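Local coordinates for capsid protein (Macrobrachium rosenbergii nodavirus, PDB 5YKU) that forms the shell of the virus particle, with this protrusion domain probably building the dimeric surface spikes, at residues I44-K58 with I72-I86. Sequence-based numbering, arbitrary orientation.
Sequences IVPYMDRVSSEVLQK and ISYFDTSAIKCDGYI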
ATOM      1  N   ILE A  44       3.808  -4.757  -2.373  1.00  7.97           N
ATOM      2  CA  ILE A  44       3.467  -3.308  -2.256  1.00  7.96           C
ATOM      3  C   ILE A  44       4.406  -2.697  -1.221  1.00  8.29           C
ATOM      4  O   ILE A  44       4.620  -3.286  -0.120  1.00  8.28           O
ATOM      5  CB  ILE A  44       1.969  -3.155  -1.916  1.00  7.97           C
ATOM      6  CG1 ILE A  44       1.552  -1.694  -1.853  1.00  8.10           C
ATOM      7  CG2 ILE A  44       1.553  -3.909  -0.644  1.00  8.35           C
ATOM      8  CD1 ILE A  44       0.087  -1.513  -1.777  1.00  9.14           C
ATOM      9  N   VAL A  45       4.923  -1.570  -1.590  1.00  7.86           N
ATOM     10  CA  VAL A  45       5.834  -0.803  -0.735  1.00  8.36           C
ATOM     11  C   VAL A  45       5.374   0.619  -0.590  1.00  7.80           C
ATOM     12  O   VAL A  45       4.665   1.133  -1.472  1.00  9.12           O
ATOM     13  CB  VAL A  45       7.290  -0.755  -1.291  1.00  8.35           C
ATOM     14  CG1 VAL A  45       7.828  -2.149  -1.355  1.00  9.66           C
ATOM     15  CG2 VAL A  45       7.376  -0.084  -2.650  1.00  9.33           C
ATOM     16  N   PRO A  46       5.641   1.272   0.501  1.00  7.98           N
ATOM     17  CA  PRO A  46       5.383   2.694   0.643  1.00  7.79           C
ATOM     18  C   PRO A  46       6.330   3.506  -0.142  1.00  7.25           C
ATOM     19  O   PRO A  46       7.477   3.099  -0.346  1.00  8.55           O
ATOM     20  CB  PRO A  46       5.520   2.930   2.133  1.00  7.82           C
ATOM     21  CG  PRO A  46       6.591   1.908   2.557  1.00  7.80           C
ATOM     22  CD  PRO A  46       6.353   0.729   1.665  1.00  8.15           C
ATOM     23  N   TYR A  47       5.916   4.659  -0.569  1.00  7.73           N
ATOM     24  CA  TYR A  47       6.844   5.721  -1.052  1.00  7.37           C
ATOM     25  C   TYR A  47       6.343   7.014  -0.502  1.00  7.86           C
ATOM     26  O   TYR A  47       5.236   7.083   0.066  1.00  8.06           O
ATOM     27  CB  TYR A  47       7.027   5.734  -2.584  1.00  8.33           C
ATOM     28  CG  TYR A  47       5.918   6.373  -3.387  1.00  9.04           C
ATOM     29  CD1 TYR A  47       6.029   7.732  -3.737  1.00 10.08           C
ATOM     30  CD2 TYR A  47       4.810   5.708  -3.845  1.00  8.21           C
ATOM     31  CE1 TYR A  47       5.056   8.366  -4.495  1.00 10.53           C
ATOM     32  CE2 TYR A  47       3.832   6.304  -4.573  1.00  9.42           C
ATOM     33  CZ  TYR A  47       3.976   7.643  -4.860  1.00 10.92           C
ATOM     34  OH  TYR A  47       2.945   8.253  -5.619  1.00 13.12           O
HETATM   35  N   MSE A  48       7.088   8.070  -0.632  1.00  7.80           N
HETATM   36  CA  MSE A  48       6.696   9.387  -0.162  1.00  8.61           C
HETATM   37  C   MSE A  48       7.136  10.439  -1.135  1.00  8.36           C
HETATM   38  O   MSE A  48       8.307  10.580  -1.509  1.00  8.65           O
HETATM   39  CB  MSE A  48       7.205   9.636   1.250  1.00  9.14           C
HETATM   40  CG  MSE A  48       6.520  10.759   1.951  1.00  9.76           C
HETATM   41 SE   MSE A  48       6.829  10.697   3.913  0.67  9.53          SE
HETATM   42  CE  MSE A  48       5.756   9.137   4.337  1.00 10.70           C
ATOM     43  N   ASP A  49       6.185  11.319  -1.443  1.00  8.68           N
ATOM     44  CA  ASP A  49       6.433  12.564  -2.160  1.00  9.59           C
ATOM     45  C   ASP A  49       5.366  13.493  -1.613  1.00  8.93           C
ATOM     46  O   ASP A  49       4.269  13.588  -2.200  1.00  9.89           O
ATOM     47  CB  ASP A  49       6.359  12.380  -3.685  1.00  9.65           C
ATOM     48  CG  ASP A  49       6.526  13.663  -4.366  1.00 12.12           C
ATOM     49  OD1 ASP A  49       6.918  14.669  -3.822  1.00 15.40           O
ATOM     50  OD2 ASP A  49       6.338  13.698  -5.664  1.00 15.92           O
ATOM     51  N   ARG A  50       5.620  14.082  -0.460  1.00  7.79           N
ATOM     52  CA  ARG A  50       4.510  14.585   0.373  1.00  8.20           C
ATOM     53  C   ARG A  50       5.026  15.534   1.396  1.00  8.10           C
ATOM     54  O   ARG A  50       5.947  15.204   2.186  1.00  8.99           O
ATOM     55  CB  ARG A  50       3.879  13.386   1.056  1.00  9.02           C
ATOM     56  CG  ARG A  50       2.655  13.686   1.900  1.00  8.76           C
ATOM     57  CD  ARG A  50       2.200  12.436   2.621  1.00  9.12           C
ATOM     58  NE  ARG A  50       1.044  12.611   3.495  1.00  9.14           N
ATOM     59  CZ  ARG A  50       1.064  13.008   4.758  1.00  9.01           C
ATOM     60  NH1 ARG A  50       2.168  13.453   5.337  1.00  9.85           N
ATOM     61  NH2 ARG A  50      -0.072  12.982   5.434  1.00  9.72           N
ATOM     62  N   VAL A  51       4.498  16.747   1.437  1.00  9.51           N
ATOM     63  CA  VAL A  51       4.804  17.696   2.443  1.00  9.24           C
ATOM     64  C   VAL A  51       4.370  17.194   3.791  1.00  9.07           C
ATOM     65  O   VAL A  51       3.234  16.739   3.952  1.00 10.76           O
ATOM     66  CB  VAL A  51       4.207  19.061   2.122  1.00 10.66           C
ATOM     67  CG1 VAL A  51       4.358  20.050   3.247  1.00 13.54           C
ATOM     68  CG2 VAL A  51       4.706  19.606   0.819  1.00 13.19           C
ATOM     69  N   SER A  52       5.226  17.247   4.751  1.00  9.80           N
ATOM     70  CA  SER A  52       4.873  16.865   6.135  1.00  9.65           C
ATOM     71  C   SER A  52       3.792  17.751   6.716  1.00 10.01           C
ATOM     72  O   SER A  52       3.888  18.978   6.586  1.00 10.99           O
ATOM     73  CB  SER A  52       6.098  16.986   7.021  1.00 10.50           C
ATOM     74  OG  SER A  52       5.733  16.726   8.371  1.00 10.38           O
ATOM     75  N   SER A  53       2.832  17.153   7.379  1.00  9.28           N
ATOM     76  CA  SER A  53       1.829  17.947   8.122  1.00 10.05           C
ATOM     77  C   SER A  53       2.415  18.572   9.329  1.00 10.70           C
ATOM     78  O   SER A  53       1.759  19.521   9.849  1.00 12.29           O
ATOM     79  CB  SER A  53       0.693  17.032   8.512  1.00  9.59           C
ATOM     80  OG  SER A  53       1.120  16.136   9.581  1.00 10.13           O
ATOM     81  N   GLU A  54       3.491  18.078   9.825  1.00 10.50           N
ATOM     82  CA  GLU A  54       4.049  18.491  11.100  1.00 12.07           C
ATOM     83  C   GLU A  54       3.112  18.176  12.272  1.00 11.65           C
ATOM     84  O   GLU A  54       3.375  18.708  13.383  1.00 14.89           O
ATOM     85  CB  GLU A  54       4.551  19.936  11.112  1.00 13.71           C
ATOM     86  CG  GLU A  54       5.579  20.186   9.967  1.00 14.39           C
ATOM     87  CD  GLU A  54       6.862  19.301   9.851  1.00 22.37           C
ATOM     88  OE1 GLU A  54       7.285  18.458  10.718  1.00 26.83           O
ATOM     89  OE2 GLU A  54       7.539  19.340   8.721  1.00 22.71           O
ATOM     90  N   VAL A  55       2.073  17.414  12.097  1.00 10.20           N
ATOM     91  CA  VAL A  55       1.082  17.100  13.118  1.00 10.52           C
ATOM     92  C   VAL A  55       0.919  15.615  13.263  1.00  9.91           C
ATOM     93  O   VAL A  55      -0.159  15.089  13.593  1.00 10.32           O
ATOM     94  CB  VAL A  55      -0.207  17.909  12.999  1.00 11.49           C
ATOM     95  CG1 VAL A  55       0.062  19.395  13.234  1.00 13.14           C
ATOM     96  CG2 VAL A  55      -0.899  17.694  11.708  1.00 12.17           C
ATOM     97  N   LEU A  56       2.042  14.893  13.090  1.00  9.47           N
ATOM     98  CA  LEU A  56       2.160  13.565  13.604  1.00  9.22           C
ATOM     99  C   LEU A  56       1.116  12.608  13.058  1.00  9.20           C
ATOM    100  O   LEU A  56       0.238  12.070  13.742  1.00 10.37           O
ATOM    101  CB  LEU A  56       2.162  13.460  15.132  1.00 10.69           C
ATOM    102  CG  LEU A  56       3.353  14.125  15.839  1.00 10.13           C
ATOM    103  CD1 LEU A  56       3.287  15.636  15.910  1.00 12.20           C
ATOM    104  CD2 LEU A  56       3.435  13.557  17.321  1.00 10.86           C
ATOM    105  N   GLN A  57       1.079  12.425  11.739  1.00  8.50           N
ATOM    106  CA  GLN A  57       0.091  11.632  11.041  1.00  8.29           C
ATOM    107  C   GLN A  57       0.632  10.226  10.873  1.00  8.36           C
ATOM    108  O   GLN A  57       1.466   9.931   9.989  1.00  9.80           O
ATOM    109  CB  GLN A  57      -0.323  12.349   9.732  1.00  9.15           C
ATOM    110  CG  GLN A  57      -0.989  13.659  10.032  1.00  9.47           C
ATOM    111  CD  GLN A  57      -1.493  14.448   8.867  1.00 10.44           C
ATOM    112  OE1 GLN A  57      -0.993  14.278   7.717  1.00 10.22           O
ATOM    113  NE2 GLN A  57      -2.421  15.293   9.098  1.00 10.38           N
ATOM    114  N   LYS A  58       0.236   9.303  11.730  1.00  8.41           N
ATOM    115  CA  LYS A  58       0.683   7.929  11.730  1.00  8.41           C
ATOM    116  C   LYS A  58      -0.311   7.026  11.017  1.00  8.88           C
ATOM    117  O   LYS A  58      -1.534   7.101  11.284  1.00  8.93           O
ATOM    118  CB  LYS A  58       0.790   7.409  13.179  1.00  8.62           C
ATOM    119  CG  LYS A  58       1.423   6.017  13.274  1.00 10.61           C
ATOM    120  CD  LYS A  58       1.455   5.496  14.744  1.00 12.33           C
ATOM    121  CE  LYS A  58       2.063   4.160  14.822  1.00 15.49           C
ATOM    122  NZ  LYS A  58       2.039   3.816  16.309  1.00 24.10           N
ATOM    123  N   ILE A  72       3.022  -2.097   6.600  1.00  9.14           N
ATOM    124  CA  ILE A  72       3.555  -0.839   6.107  1.00  8.92           C
ATOM    125  C   ILE A  72       3.317   0.285   7.128  1.00  8.56           C
ATOM    126  O   ILE A  72       2.225   0.373   7.698  1.00  9.36           O
ATOM    127  CB  ILE A  72       2.992  -0.450   4.735  1.00  8.99           C
ATOM    128  CG1 ILE A  72       3.457  -1.412   3.695  1.00  9.73           C
ATOM    129  CG2 ILE A  72       3.352   0.970   4.355  1.00  9.07           C
ATOM    130  CD1 ILE A  72       2.869  -1.293   2.325  1.00 10.84           C
ATOM    131  N   SER A  73       4.352   1.105   7.357  1.00  8.04           N
ATOM    132  CA  SER A  73       4.273   2.186   8.301  1.00  8.41           C
ATOM    133  C   SER A  73       4.560   3.491   7.666  1.00  7.99           C
ATOM    134  O   SER A  73       5.619   3.659   6.982  1.00  8.69           O
ATOM    135  CB  SER A  73       5.254   2.000   9.424  1.00 10.05           C
ATOM    136  OG  SER A  73       4.877   0.944  10.291  1.00 12.18           O
ATOM    137  N   TYR A  74       3.740   4.536   7.918  1.00  7.78           N
ATOM    138  CA  TYR A  74       3.975   5.910   7.551  1.00  8.58           C
ATOM    139  C   TYR A  74       3.999   6.778   8.776  1.00  8.58           C
ATOM    140  O   TYR A  74       3.145   6.642   9.661  1.00  8.74           O
ATOM    141  CB  TYR A  74       2.907   6.438   6.637  1.00  8.66           C
ATOM    142  CG  TYR A  74       2.739   5.682   5.334  1.00  7.67           C
ATOM    143  CD1 TYR A  74       3.455   6.036   4.180  1.00  7.67           C
ATOM    144  CD2 TYR A  74       1.818   4.672   5.254  1.00  8.58           C
ATOM    145  CE1 TYR A  74       3.279   5.342   3.000  1.00  7.53           C
ATOM    146  CE2 TYR A  74       1.611   3.995   4.055  1.00  7.81           C
ATOM    147  CZ  TYR A  74       2.333   4.333   2.939  1.00  7.90           C
ATOM    148  OH  TYR A  74       2.153   3.638   1.754  1.00  7.94           O
ATOM    149  N   PHE A  75       4.880   7.763   8.807  1.00  7.94           N
ATOM    150  CA  PHE A  75       4.866   8.842   9.835  1.00  7.97           C
ATOM    151  C   PHE A  75       5.587   9.981   9.278  1.00  7.83           C
ATOM    152  O   PHE A  75       6.668   9.814   8.696  1.00  9.45           O
ATOM    153  CB  PHE A  75       5.510   8.374  11.142  1.00  9.20           C
ATOM    154  CG  PHE A  75       5.195   9.258  12.308  1.00  9.42           C
ATOM    155  CD1 PHE A  75       3.891   9.319  12.766  1.00 11.44           C
ATOM    156  CD2 PHE A  75       6.088  10.038  12.909  1.00 10.18           C
ATOM    157  CE1 PHE A  75       3.539  10.045  13.896  1.00 11.83           C
ATOM    158  CE2 PHE A  75       5.736  10.843  14.022  1.00 10.36           C
ATOM    159  CZ  PHE A  75       4.500  10.791  14.549  1.00 11.89           C
ATOM    160  N   ASP A  76       5.073  11.204   9.418  1.00  8.77           N
ATOM    161  CA  ASP A  76       5.614  12.366   8.714  1.00  8.74           C
ATOM    162  C   ASP A  76       6.343  13.360   9.542  1.00  9.41           C
ATOM    163  O   ASP A  76       6.772  14.346   8.973  1.00 10.55           O
ATOM    164  CB  ASP A  76       4.479  12.997   7.905  1.00  8.72           C
ATOM    165  CG  ASP A  76       3.373  13.616   8.741  1.00  8.99           C
ATOM    166  OD1 ASP A  76       3.377  13.417   9.992  1.00  9.04           O
ATOM    167  OD2 ASP A  76       2.529  14.357   8.102  1.00  9.73           O
ATOM    168  N   THR A  77       6.470  13.196  10.831  1.00 10.07           N
ATOM    169  CA  THR A  77       6.938  14.295  11.693  1.00 10.47           C
ATOM    170  C   THR A  77       8.099  13.862  12.509  1.00 11.49           C
ATOM    171  O   THR A  77       7.991  12.986  13.399  1.00 13.57           O
ATOM    172  CB  THR A  77       5.805  14.794  12.615  1.00 10.24           C
ATOM    173  OG1 THR A  77       4.661  15.175  11.814  1.00 10.69           O
ATOM    174  CG2 THR A  77       6.243  15.939  13.440  1.00 11.89           C
ATOM    175  N   SER A  78       9.264  14.423  12.276  1.00 11.02           N
ATOM    176  CA  SER A  78      10.529  14.156  12.977  1.00 12.39           C
ATOM    177  C   SER A  78      11.066  12.761  12.737  1.00 11.44           C
ATOM    178  O   SER A  78      11.976  12.588  11.942  1.00 11.00           O
ATOM    179  CB  SER A  78      10.462  14.470  14.448  1.00 16.67           C
ATOM    180  OG  SER A  78      11.867  14.360  14.816  1.00 20.22           O
ATOM    181  N   ALA A  79      10.501  11.773  13.372  1.00  9.98           N
ATOM    182  CA  ALA A  79      10.879  10.380  13.177  1.00 10.81           C
ATOM    183  C   ALA A  79      10.164   9.787  11.976  1.00  9.76           C
ATOM    184  O   ALA A  79       9.133   9.121  12.061  1.00 10.09           O
ATOM    185  CB  ALA A  79      10.586   9.579  14.469  1.00 13.70           C
ATOM    186  N   ILE A  80      10.687  10.085  10.814  1.00  9.36           N
ATOM    187  CA  ILE A  80       9.984   9.791   9.557  1.00 10.51           C
ATOM    188  C   ILE A  80       9.945   8.288   9.360  1.00 10.11           C
ATOM    189  O   ILE A  80      10.995   7.611   9.449  1.00 10.75           O
ATOM    190  CB  ILE A  80      10.551  10.542   8.361  1.00 10.42           C
ATOM    191  CG1 ILE A  80      10.551  12.048   8.652  1.00 14.15           C
ATOM    192  CG2 ILE A  80       9.772  10.186   7.050  1.00 10.39           C
ATOM    193  CD1 ILE A  80      11.199  12.830   7.583  1.00 16.73           C
ATOM    194  N   LYS A  81       8.818   7.824   8.974  1.00  8.57           N
ATOM    195  CA  LYS A  81       8.621   6.413   8.520  1.00  9.25           C
ATOM    196  C   LYS A  81       7.986   6.341   7.203  1.00  8.53           C
ATOM    197  O   LYS A  81       6.978   6.959   6.921  1.00  9.03           O
ATOM    198  CB  LYS A  81       7.804   5.587   9.480  1.00 10.58           C
ATOM    199  CG  LYS A  81       8.434   5.399  10.825  1.00 17.01           C
ATOM    200  CD  LYS A  81       9.235   4.193  11.054  1.00 25.94           C
ATOM    201  CE  LYS A  81       9.454   3.961  12.598  1.00 27.44           C
ATOM    202  NZ  LYS A  81      10.009   5.190  13.411  1.00 31.99           N
ATOM    203  N   CYS A  82       8.618   5.566   6.313  1.00  8.66           N
ATOM    204  CA  CYS A  82       8.069   5.147   5.025  1.00  8.44           C
ATOM    205  C   CYS A  82       8.619   3.773   4.824  1.00  7.78           C
ATOM    206  O   CYS A  82       9.665   3.622   4.169  1.00  8.79           O
ATOM    207  CB  CYS A  82       8.550   6.131   3.953  1.00  9.37           C
ATOM    208  SG  CYS A  82       7.852   5.790   2.305  1.00 11.46           S
ATOM    209  N   ASP A  83       8.075   2.815   5.539  1.00  8.26           N
ATOM    210  CA  ASP A  83       8.783   1.544   5.834  1.00  8.85           C
ATOM    211  C   ASP A  83       7.828   0.377   5.732  1.00  8.80           C
ATOM    212  O   ASP A  83       6.622   0.482   5.722  1.00  9.30           O
ATOM    213  CB  ASP A  83       9.464   1.643   7.228  1.00 10.42           C
ATOM    214  CG  ASP A  83      10.601   0.572   7.506  1.00 11.21           C
ATOM    215  OD1 ASP A  83      10.968  -0.144   6.634  1.00 12.36           O
ATOM    216  OD2 ASP A  83      11.022   0.689   8.714  1.00 17.16           O
ATOM    217  N   GLY A  84       8.459  -0.774   5.666  1.00  8.77           N
ATOM    218  CA  GLY A  84       7.767  -2.048   5.575  1.00  8.25           C
ATOM    219  C   GLY A  84       7.389  -2.394   4.145  1.00  8.40           C
ATOM    220  O   GLY A  84       7.718  -1.682   3.142  1.00  8.54           O
ATOM    221  N   TYR A  85       6.681  -3.528   3.990  1.00  8.58           N
ATOM    222  CA  TYR A  85       6.155  -3.920   2.694  1.00  9.19           C
ATOM    223  C   TYR A  85       5.166  -5.027   3.001  1.00  9.24           C
ATOM    224  O   TYR A  85       5.153  -5.599   4.080  1.00  8.71           O
ATOM    225  CB  TYR A  85       7.226  -4.431   1.742  1.00  9.07           C
ATOM    226  CG  TYR A  85       7.866  -5.721   2.196  1.00  9.45           C
ATOM    227  CD1 TYR A  85       9.030  -5.709   2.988  1.00 10.12           C
ATOM    228  CD2 TYR A  85       7.405  -6.917   1.825  1.00 10.15           C
ATOM    229  CE1 TYR A  85       9.629  -6.855   3.426  1.00 10.08           C
ATOM    230  CE2 TYR A  85       7.989  -8.120   2.275  1.00 10.57           C
ATOM    231  CZ  TYR A  85       9.061  -8.046   3.091  1.00 10.45           C
ATOM    232  OH  TYR A  85       9.641  -9.240   3.475  1.00 13.54           O
ATOM    233  N   ILE A  86       4.298  -5.289   2.016  1.00  8.68           N
ATOM    234  CA  ILE A  86       3.375  -6.469   2.129  1.00  8.28           C
ATOM    235  C   ILE A  86       3.550  -7.334   0.899  1.00  9.29           C
ATOM    236  O   ILE A  86       3.543  -6.794  -0.234  1.00  8.99           O
ATOM    237  CB  ILE A  86       1.944  -5.999   2.290  1.00  8.60           C
ATOM    238  CG1 ILE A  86       1.779  -5.187   3.606  1.00 10.08           C
ATOM    239  CG2 ILE A  86       0.977  -7.154   2.257  1.00 11.18           C
ATOM    240  CD1 ILE A  86       0.534  -4.364   3.699  1.00 10.19           C
TER
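R50, S53 and Q57 hold the carboxylate of D76, just past strand 69-75 in the jelly-roll β-sandwich of the protrusion domain, and so anchor the long loop connecting its third strand, 41-47, to its fourth, 57-63. With CG between the backbone N and the carbonyl carbon (chi1 67°), the D76 carboxylate turns into the curve of that loop, where five donors grip it. D76 OD2 accepts from S53 OG on its syn side at 2.7 Å, from S53 N above the carboxylate plane, and on its anti side from R50 NH1, a 2.9 Å salt bridge. OD1 takes Q57 N and T77 OG1 from opposite faces of its plane, which should fix the group's rotation and probably stabilise its negative charge. R50 reaches D76 through an extended chain, and its NH2 also binds Q57 OE1 and K111 O. S52 OG donates to D76 O from above the carbonyl plane and, like S53 OG, closes an ST turn. T77 OG1 accepts L56 N at 2.9 Å. L56 CB lies 3.6 Å from F75 CZ, the two side chains side by side and pointing the same way. In strand 41-47, P46 packs against I72, Y74 and C82, P46 CB 3.4 Å from Y74 CE1; Y74 OH is hydrogen-bonded to Q114 O. Selenomethionine M48 bends at chi3 (-70°), bringing CE to the edge of the Y74 ring. Beyond P46, I44 and I86 form an antiparallel hydrogen-bonded pair, with I44 CG2 packed 3.6 Å from I86 CB.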